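Local coordinates for mandelate racemase / muconate lactonizing enzyme family protein (Agrobacterium tumefaciens, PDB 4DXK) that is of unsettled reaction but, as a mandelate racemase subgroup member of the enolase superfamily, probably works as a metal-dependent lyase or racemase, at residues W174-A179 against P191-A196; L332-P337 against I368-G373; W19-V22 against I28-L31. All coordinates share one frame; numbering follows the deposited sequence. Where two conformers were deposited one is given.

Contact 1 (W174-A179 against P191-A196); sequences WPFDAA and PDLKSA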
loop_
_atom_site.group_PDB
_atom_site.type_symbol
_atom_site.label_atom_id
_atom_site.label_comp_id
_atom_site.label_asym_id
_atom_site.label_seq_id
_atom_site.Cartn_x
_atom_site.Cartn_y
_atom_site.Cartn_z
ATOM N N TRP A 174 27.798 -12.879 -20.607
ATOM C CA TRP A 174 26.495 -12.549 -21.183
ATOM C C TRP A 174 26.072 -13.553 -22.257
ATOM O O TRP A 174 25.940 -13.201 -23.432
ATOM C CB TRP A 174 26.456 -11.109 -21.724
ATOM C CG TRP A 174 27.642 -10.662 -22.537
ATOM C CD1 TRP A 174 27.781 -10.722 -23.895
ATOM C CD2 TRP A 174 28.826 -10.031 -22.041
ATOM N NE1 TRP A 174 28.991 -10.189 -24.269
ATOM C CE2 TRP A 174 29.651 -9.758 -23.150
ATOM C CE3 TRP A 174 29.274 -9.684 -20.765
ATOM C CZ2 TRP A 174 30.902 -9.154 -23.019
ATOM C CZ3 TRP A 174 30.511 -9.081 -20.636
ATOM C CH2 TRP A 174 31.312 -8.825 -21.756
ATOM N N PRO A 175 25.845 -14.814 -21.856
ATOM C CA PRO A 175 25.578 -15.866 -22.837
ATOM C C PRO A 175 24.143 -15.878 -23.367
ATOM O O PRO A 175 23.858 -16.707 -24.231
ATOM C CB PRO A 175 25.871 -17.149 -22.051
ATOM C CG PRO A 175 25.525 -16.804 -20.647
ATOM C CD PRO A 175 25.887 -15.345 -20.479
ATOM N N PHE A 176 23.273 -14.989 -22.892
ATOM C CA PHE A 176 21.887 -14.964 -23.358
ATOM C C PHE A 176 21.650 -13.936 -24.465
ATOM O O PHE A 176 20.546 -13.863 -25.017
ATOM C CB PHE A 176 20.934 -14.686 -22.186
ATOM C CG PHE A 176 20.970 -15.741 -21.117
ATOM C CD1 PHE A 176 20.175 -16.873 -21.217
ATOM C CD2 PHE A 176 21.822 -15.620 -20.028
ATOM C CE1 PHE A 176 20.220 -17.863 -20.240
ATOM C CE2 PHE A 176 21.870 -16.605 -19.049
ATOM C CZ PHE A 176 21.073 -17.722 -19.156
ATOM N N ASP A 177 22.666 -13.142 -24.795
ATOM C CA ASP A 177 22.468 -12.043 -25.739
ATOM C C ASP A 177 22.109 -12.540 -27.141
ATOM O O ASP A 177 21.289 -11.938 -27.828
ATOM C CB ASP A 177 23.702 -11.144 -25.821
ATOM C CG ASP A 177 23.881 -10.252 -24.599
ATOM O OD1 ASP A 177 23.297 -10.519 -23.529
ATOM O OD2 ASP A 177 24.651 -9.277 -24.717
ATOM N N ALA A 178 22.726 -13.636 -27.566
ATOM C CA ALA A 178 22.453 -14.177 -28.898
ATOM C C ALA A 178 20.991 -14.601 -29.028
ATOM O O ALA A 178 20.313 -14.283 -30.013
ATOM C CB ALA A 178 23.386 -15.347 -29.211
ATOM N N ALA A 179 20.497 -15.303 -28.015
ATOM C CA ALA A 179 19.099 -15.699 -27.987
ATOM C C ALA A 179 18.172 -14.481 -27.968
ATOM O O ALA A 179 17.132 -14.479 -28.637
ATOM C CB ALA A 179 18.834 -16.588 -26.799
ATOM N N PRO A 191 15.253 -25.195 -25.527
ATOM C CA PRO A 191 16.578 -25.631 -25.996
ATOM C C PRO A 191 17.604 -24.489 -26.042
ATOM O O PRO A 191 18.761 -24.718 -25.690
ATOM C CB PRO A 191 16.296 -26.157 -27.406
ATOM C CG PRO A 191 14.882 -26.625 -27.346
ATOM C CD PRO A 191 14.191 -25.610 -26.468
ATOM N N ASP A 192 17.202 -23.288 -26.447
ATOM C CA ASP A 192 18.145 -22.170 -26.459
ATOM C C ASP A 192 18.537 -21.742 -25.045
ATOM O O ASP A 192 19.675 -21.319 -24.802
ATOM C CB ASP A 192 17.574 -20.985 -27.232
ATOM C CG ASP A 192 17.601 -21.198 -28.731
ATOM O OD1 ASP A 192 18.260 -22.154 -29.196
ATOM O OD2 ASP A 192 16.965 -20.400 -29.446
ATOM N N LEU A 193 17.595 -21.838 -24.112
ATOM C CA LEU A 193 17.890 -21.569 -22.710
ATOM C C LEU A 193 18.913 -22.588 -22.191
ATOM O O LEU A 193 19.918 -22.215 -21.576
ATOM C CB LEU A 193 16.592 -21.580 -21.895
ATOM C CG LEU A 193 16.666 -21.499 -20.370
ATOM C CD1 LEU A 193 17.574 -20.376 -19.922
ATOM C CD2 LEU A 193 15.268 -21.299 -19.793
ATOM N N LYS A 194 18.682 -23.869 -22.465
ATOM C CA LYS A 194 19.621 -24.915 -22.053
ATOM C C LYS A 194 21.028 -24.681 -22.614
ATOM O O LYS A 194 22.020 -24.856 -21.909
ATOM C CB LYS A 194 19.090 -26.290 -22.456
ATOM C CG LYS A 194 19.937 -27.460 -21.995
ATOM C CD LYS A 194 19.158 -28.764 -22.076
ATOM C CE LYS A 194 18.692 -29.058 -23.493
ATOM N NZ LYS A 194 19.610 -30.003 -24.194
ATOM N N SER A 195 21.110 -24.274 -23.876
ATOM C CA SER A 195 22.406 -23.991 -24.485
ATOM C C SER A 195 23.113 -22.831 -23.795
ATOM O O SER A 195 24.325 -22.882 -23.575
ATOM C CB SER A 195 22.242 -23.693 -25.971
ATOM O OG SER A 195 21.743 -24.828 -26.651
ATOM N N ALA A 196 22.359 -21.791 -23.451
ATOM C CA ALA A 196 22.938 -20.623 -22.794
ATOM C C ALA A 196 23.378 -20.905 -21.349
ATOM O O ALA A 196 24.193 -20.166 -20.793
ATOM C CB ALA A 196 21.968 -19.462 -22.849
#

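Contact 2 (L332-P337 against I368-G373); sequences LSLNAP and ITVPPG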
loop_
_atom_site.group_PDB
_atom_site.type_symbol
_atom_site.label_atom_id
_atom_site.label_comp_id
_atom_site.label_asym_id
_atom_site.label_seq_id
_atom_site.Cartn_x
_atom_site.Cartn_y
_atom_site.Cartn_z
ATOM N N LEU A 332 36.672 6.635 -6.994
ATOM C CA LEU A 332 35.389 6.517 -6.305
ATOM C C LEU A 332 35.291 5.235 -5.480
ATOM O O LEU A 332 34.838 5.257 -4.331
ATOM C CB LEU A 332 34.250 6.586 -7.311
ATOM C CG LEU A 332 32.840 6.379 -6.748
ATOM C CD1 LEU A 332 32.466 7.443 -5.723
ATOM C CD2 LEU A 332 31.822 6.333 -7.882
ATOM N N SER A 333 35.763 4.136 -6.049
ATOM C CA SER A 333 35.727 2.847 -5.375
ATOM C C SER A 333 36.667 2.755 -4.180
ATOM O O SER A 333 36.427 1.952 -3.291
ATOM C CB SER A 333 36.033 1.729 -6.367
ATOM O OG SER A 333 34.959 1.576 -7.276
ATOM N N LEU A 334 37.742 3.542 -4.157
ATOM C CA LEU A 334 38.617 3.547 -2.989
ATOM C C LEU A 334 38.039 4.411 -1.876
ATOM O O LEU A 334 38.321 4.193 -0.700
ATOM C CB LEU A 334 40.030 4.018 -3.348
ATOM C CG LEU A 334 40.761 3.136 -4.363
ATOM C CD1 LEU A 334 42.199 3.602 -4.488
ATOM C CD2 LEU A 334 40.723 1.664 -4.021
ATOM N N ASN A 335 37.229 5.399 -2.236
ATOM C CA ASN A 335 36.603 6.249 -1.236
ATOM C C ASN A 335 35.303 5.687 -0.653
ATOM O O ASN A 335 35.119 5.657 0.557
ATOM C CB ASN A 335 36.316 7.645 -1.786
ATOM C CG ASN A 335 35.364 8.400 -0.907
ATOM O OD1 ASN A 335 34.165 8.502 -1.216
ATOM N ND2 ASN A 335 35.855 8.863 0.228
ATOM N N ALA A 336 34.376 5.280 -1.512
ATOM C CA ALA A 336 33.029 4.964 -1.048
ATOM C C ALA A 336 33.057 3.741 -0.147
ATOM O O ALA A 336 33.463 2.676 -0.583
ATOM C CB ALA A 336 32.109 4.729 -2.223
ATOM N N PRO A 337 32.615 3.874 1.115
ATOM C CA PRO A 337 32.692 2.701 1.991
ATOM C C PRO A 337 31.923 1.493 1.467
ATOM O O PRO A 337 32.322 0.357 1.721
ATOM C CB PRO A 337 32.108 3.215 3.314
ATOM C CG PRO A 337 32.498 4.665 3.313
ATOM C CD PRO A 337 32.293 5.099 1.871
ATOM N N ILE A 368 42.717 -3.745 -7.593
ATOM C CA ILE A 368 43.071 -2.579 -8.396
ATOM C C ILE A 368 43.229 -1.344 -7.514
ATOM O O ILE A 368 42.531 -1.189 -6.501
ATOM C CB ILE A 368 42.031 -2.354 -9.530
ATOM C CG1 ILE A 368 42.481 -1.265 -10.509
ATOM C CG2 ILE A 368 40.650 -2.038 -8.958
ATOM C CD1 ILE A 368 41.656 -1.240 -11.792
ATOM N N THR A 369 44.171 -0.480 -7.881
ATOM C CA THR A 369 44.341 0.796 -7.197
ATOM C C THR A 369 44.619 1.910 -8.200
ATOM O O THR A 369 44.852 1.643 -9.380
ATOM C CB THR A 369 45.444 0.723 -6.127
ATOM O OG1 THR A 369 45.361 1.879 -5.282
ATOM C CG2 THR A 369 46.823 0.645 -6.766
ATOM N N VAL A 370 44.582 3.157 -7.737
ATOM C CA VAL A 370 44.795 4.301 -8.617
ATOM C C VAL A 370 46.272 4.516 -8.951
ATOM O O VAL A 370 47.156 4.122 -8.185
ATOM C CB VAL A 370 44.230 5.598 -7.999
ATOM C CG1 VAL A 370 42.717 5.492 -7.845
ATOM C CG2 VAL A 370 44.885 5.895 -6.652
ATOM N N PRO A 371 46.560 5.139 -10.109
ATOM C CA PRO A 371 47.930 5.606 -10.317
ATOM C C PRO A 371 48.214 6.731 -9.327
ATOM O O PRO A 371 47.290 7.408 -8.880
ATOM C CB PRO A 371 47.908 6.148 -11.748
ATOM C CG PRO A 371 46.499 6.535 -11.988
ATOM C CD PRO A 371 45.647 5.588 -11.175
ATOM N N PRO A 372 49.487 6.930 -8.973
ATOM C CA PRO A 372 49.824 7.959 -7.980
ATOM C C PRO A 372 49.688 9.379 -8.527
ATOM O O PRO A 372 49.758 9.608 -9.740
ATOM C CB PRO A 372 51.295 7.666 -7.666
ATOM C CG PRO A 372 51.820 7.063 -8.936
ATOM C CD PRO A 372 50.681 6.213 -9.453
ATOM N N GLY A 373 49.494 10.332 -7.624
ATOM C CA GLY A 373 49.507 11.728 -8.007
ATOM C C GLY A 373 48.192 12.447 -7.802
ATOM O O GLY A 373 47.172 11.857 -7.438
#

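Contact 3 (W19-V22 against I28-L31); sequences WVLV and ITGL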
loop_
_atom_site.group_PDB
_atom_site.type_symbol
_atom_site.label_atom_id
_atom_site.label_comp_id
_atom_site.label_asym_id
_atom_site.label_seq_id
_atom_site.Cartn_x
_atom_site.Cartn_y
_atom_site.Cartn_z
ATOM N N TRP A 19 37.325 12.476 -25.265
ATOM C CA TRP A 19 37.958 13.171 -24.147
ATOM C C TRP A 19 37.572 14.638 -24.156
ATOM O O TRP A 19 37.441 15.264 -25.222
ATOM C CB TRP A 19 39.484 12.991 -24.149
ATOM C CG TRP A 19 39.819 11.566 -23.948
ATOM C CD1 TRP A 19 39.901 10.907 -22.756
ATOM C CD2 TRP A 19 40.017 10.583 -24.967
ATOM N NE1 TRP A 19 40.185 9.580 -22.968
ATOM C CE2 TRP A 19 40.248 9.351 -24.321
ATOM C CE3 TRP A 19 40.030 10.623 -26.367
ATOM C CZ2 TRP A 19 40.492 8.168 -25.026
ATOM C CZ3 TRP A 19 40.272 9.451 -27.062
ATOM C CH2 TRP A 19 40.503 8.243 -26.393
ATOM N N VAL A 20 37.368 15.177 -22.961
ATOM C CA VAL A 20 37.072 16.588 -22.777
ATOM C C VAL A 20 38.155 17.151 -21.879
ATOM O O VAL A 20 38.380 16.647 -20.768
ATOM C CB VAL A 20 35.690 16.777 -22.118
ATOM C CG1 VAL A 20 35.433 18.251 -21.793
ATOM C CG2 VAL A 20 34.591 16.226 -23.008
ATOM N N LEU A 21 38.837 18.182 -22.357
ATOM C CA LEU A 21 39.914 18.821 -21.603
ATOM C C LEU A 21 39.498 20.237 -21.253
ATOM O O LEU A 21 39.111 21.024 -22.126
ATOM C CB LEU A 21 41.231 18.816 -22.382
ATOM C CG LEU A 21 41.949 17.466 -22.460
ATOM C CD1 LEU A 21 41.308 16.547 -23.481
ATOM C CD2 LEU A 21 43.425 17.652 -22.765
ATOM N N VAL A 22 39.543 20.548 -19.967
ATOM C CA VAL A 22 39.120 21.847 -19.470
ATOM C C VAL A 22 40.369 22.641 -19.097
ATOM O O VAL A 22 41.078 22.302 -18.139
ATOM C CB VAL A 22 38.187 21.691 -18.251
ATOM C CG1 VAL A 22 37.780 23.057 -17.719
ATOM C CG2 VAL A 22 36.947 20.887 -18.623
ATOM N N ILE A 28 46.221 24.816 -15.318
ATOM C CA ILE A 28 45.796 23.499 -14.861
ATOM C C ILE A 28 44.730 22.987 -15.815
ATOM O O ILE A 28 43.669 23.600 -15.953
ATOM C CB ILE A 28 45.232 23.539 -13.439
ATOM C CG1 ILE A 28 46.281 24.079 -12.467
ATOM C CG2 ILE A 28 44.785 22.143 -13.008
ATOM C CD1 ILE A 28 45.777 24.177 -11.029
ATOM N N THR A 29 45.018 21.870 -16.473
ATOM C CA THR A 29 44.084 21.298 -17.432
ATOM C C THR A 29 43.473 20.021 -16.879
ATOM O O THR A 29 44.190 19.083 -16.526
ATOM C CB THR A 29 44.774 20.981 -18.764
ATOM O OG1 THR A 29 45.334 22.185 -19.299
ATOM C CG2 THR A 29 43.787 20.414 -19.773
ATOM N N GLY A 30 42.148 19.979 -16.792
ATOM C CA GLY A 30 41.464 18.791 -16.314
ATOM C C GLY A 30 41.088 17.879 -17.463
ATOM O O GLY A 30 40.703 18.345 -18.541
ATOM N N LEU A 31 41.196 16.575 -17.226
ATOM C CA LEU A 31 40.857 15.568 -18.223
ATOM C C LEU A 31 39.617 14.781 -17.829
ATOM O O LEU A 31 39.534 14.249 -16.716
ATOM C CB LEU A 31 42.039 14.612 -18.403
ATOM C CG LEU A 31 41.854 13.406 -19.326
ATOM C CD1 LEU A 31 41.555 13.820 -20.759
ATOM C CD2 LEU A 31 43.097 12.530 -19.265
#

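Contact 1 (W174-A179 against P191-A196)
With CG of Phe176 anti to its own carbonyl carbon (chi1 -62°) and CG of Leu193 anti to the backbone N (chi1 172°), Phe176 CE1 and Leu193 CD1 are brought together where the turn after a barrel strand approaches a helix. Leu193 brings its CD1 branch to the edge of the phenyl ring, near the ring plane, with CD1 3.7 Å from Phe176 CE1. The methyl of Ala196 comes in obliquely along the CD1–CE1 side of the same ring, its CB lying 3.5 Å from Phe176 CE1. That CB is also 3.6 Å from the carbonyl O of Pro175, and in return the Pro175 ring sets its CG 3.6 Å from Ala196 O. No hydrogen bond joins the segments, so their fit rests on shape. Further contacts of Phe176 with Phe217, Leu197, Phe200 and Ile229 embed the ring in apolar neighbours. Lys194 and Pro191 of the same helix pack on Asp209 of a second subunit. Pro175 and Phe176 occupy the middle of a type I turn leading from strand 170-173 toward helix 177-183. The arrangement belongs to the strand–helix–strand unit of a (β/α) barrel, where helix 190-207 precedes strand 212-216.

Contact 2 (L332-P337 against I368-G373)
The CA atoms of Leu334, on the last turn of helix 323-335, and Thr369, the nearest pair, stand 7.6 Å apart, and the leucine side chain bridges the gap. The pairing is a helix-to-strand contact of the enolase-type barrel domain: the helix follows barrel strand 315-317, and strand 367-369 belongs to a small mixed sheet beside it. In Leu334, chi2 of -172° sets CD1 anti to CA and carries that methyl toward the strand, where it does most of the touching. The leucine and Val370 side chains run past one another in opposing senses, and Leu334 CD1 lies 3.9 Å from Val370 CG1 and 4.1 Å from Val370 CG2, thus meeting both prongs of the valine. Thr369 turns its OG1 to the same methyl group, but that hydroxyl is hydrogen-bonded to Arg113 O, so the leucine lies against an oxygen already partnered. Arg112 ties the helix end down, since its NH1 binds the carbonyl oxygens of Ser333 and Ala336. Asn335 ND2 bonds to Gly109 O and to Asp62 of a third subunit, placing this helix end at an assembly interface. The second branch of the leucine is more distant: Leu334 CD2 stops 4.2 Å from Ile368 O.

Contact 3 (W19-V22 against I28-L31)
Val22 and Gly30 form the tight part of this contact, an antiparallel hydrogen-bonded pair gripped from both strands. Val22 N gives a 2.9 Å bond to Gly30 O with an N-H...O angle of 163°, the donor in the carbonyl plane. Gly30 N returns a 2.9 Å bond to Val22 O, tilted 22° from the plane of the Val22 carbonyl. Each oxygen also receives a CA-H: Leu21 CA lies 3.2 Å from Gly30 O, and Thr29 CA equally close to Val22 O. Beside this pair, Leu21 and Leu31 make a non-hydrogen-bonded one. Leu31 holds CG anti to the backbone N (chi1 175°), which sends its CD1 to 3.9 Å from both Leu21 CD1 and Trp19 CD1; the indole NE1 is held by Glu33. Toward the turn, Thr29 still lays CG2 3.7 Å from Val22 O and 4.0 Å from Leu21 CB. The looser side is at Ile28, partly exposed, whose side chain adds little. Val22 packs on helix 79-99, whereas Trp19 and Leu31 reach Val324 of the barrel domain. This hairpin at the edge of an antiparallel sheet, with helix 79-99 on one face and the barrel domain on the other, is characteristic of the N-terminal capping domain of the enolase superfamily.

Overall arrangement
The three contacts illustrate how an enolase-superfamily chain joins its parts. Contact 3 lies in the N-terminal domain, while contacts 1 and 2 belong to the barrel domain, on opposite sides of the chain's centre, 36 Å apart between centres. Contacts 2 and 3 are the closer pair, with centres 20 Å and nearest atoms about 10 Å apart. Helix 323-335 connects them: its last turn enters contact 2, and Val324 near its start meets Trp19 and Leu31 of contact 3. Contact 1 stands 42 Å from contact 3 by centres; its Pro175 side chain is about 12 Å from a bound sodium ion, too far to touch it. Glu216, Glu242 and Glu268 bind sodium.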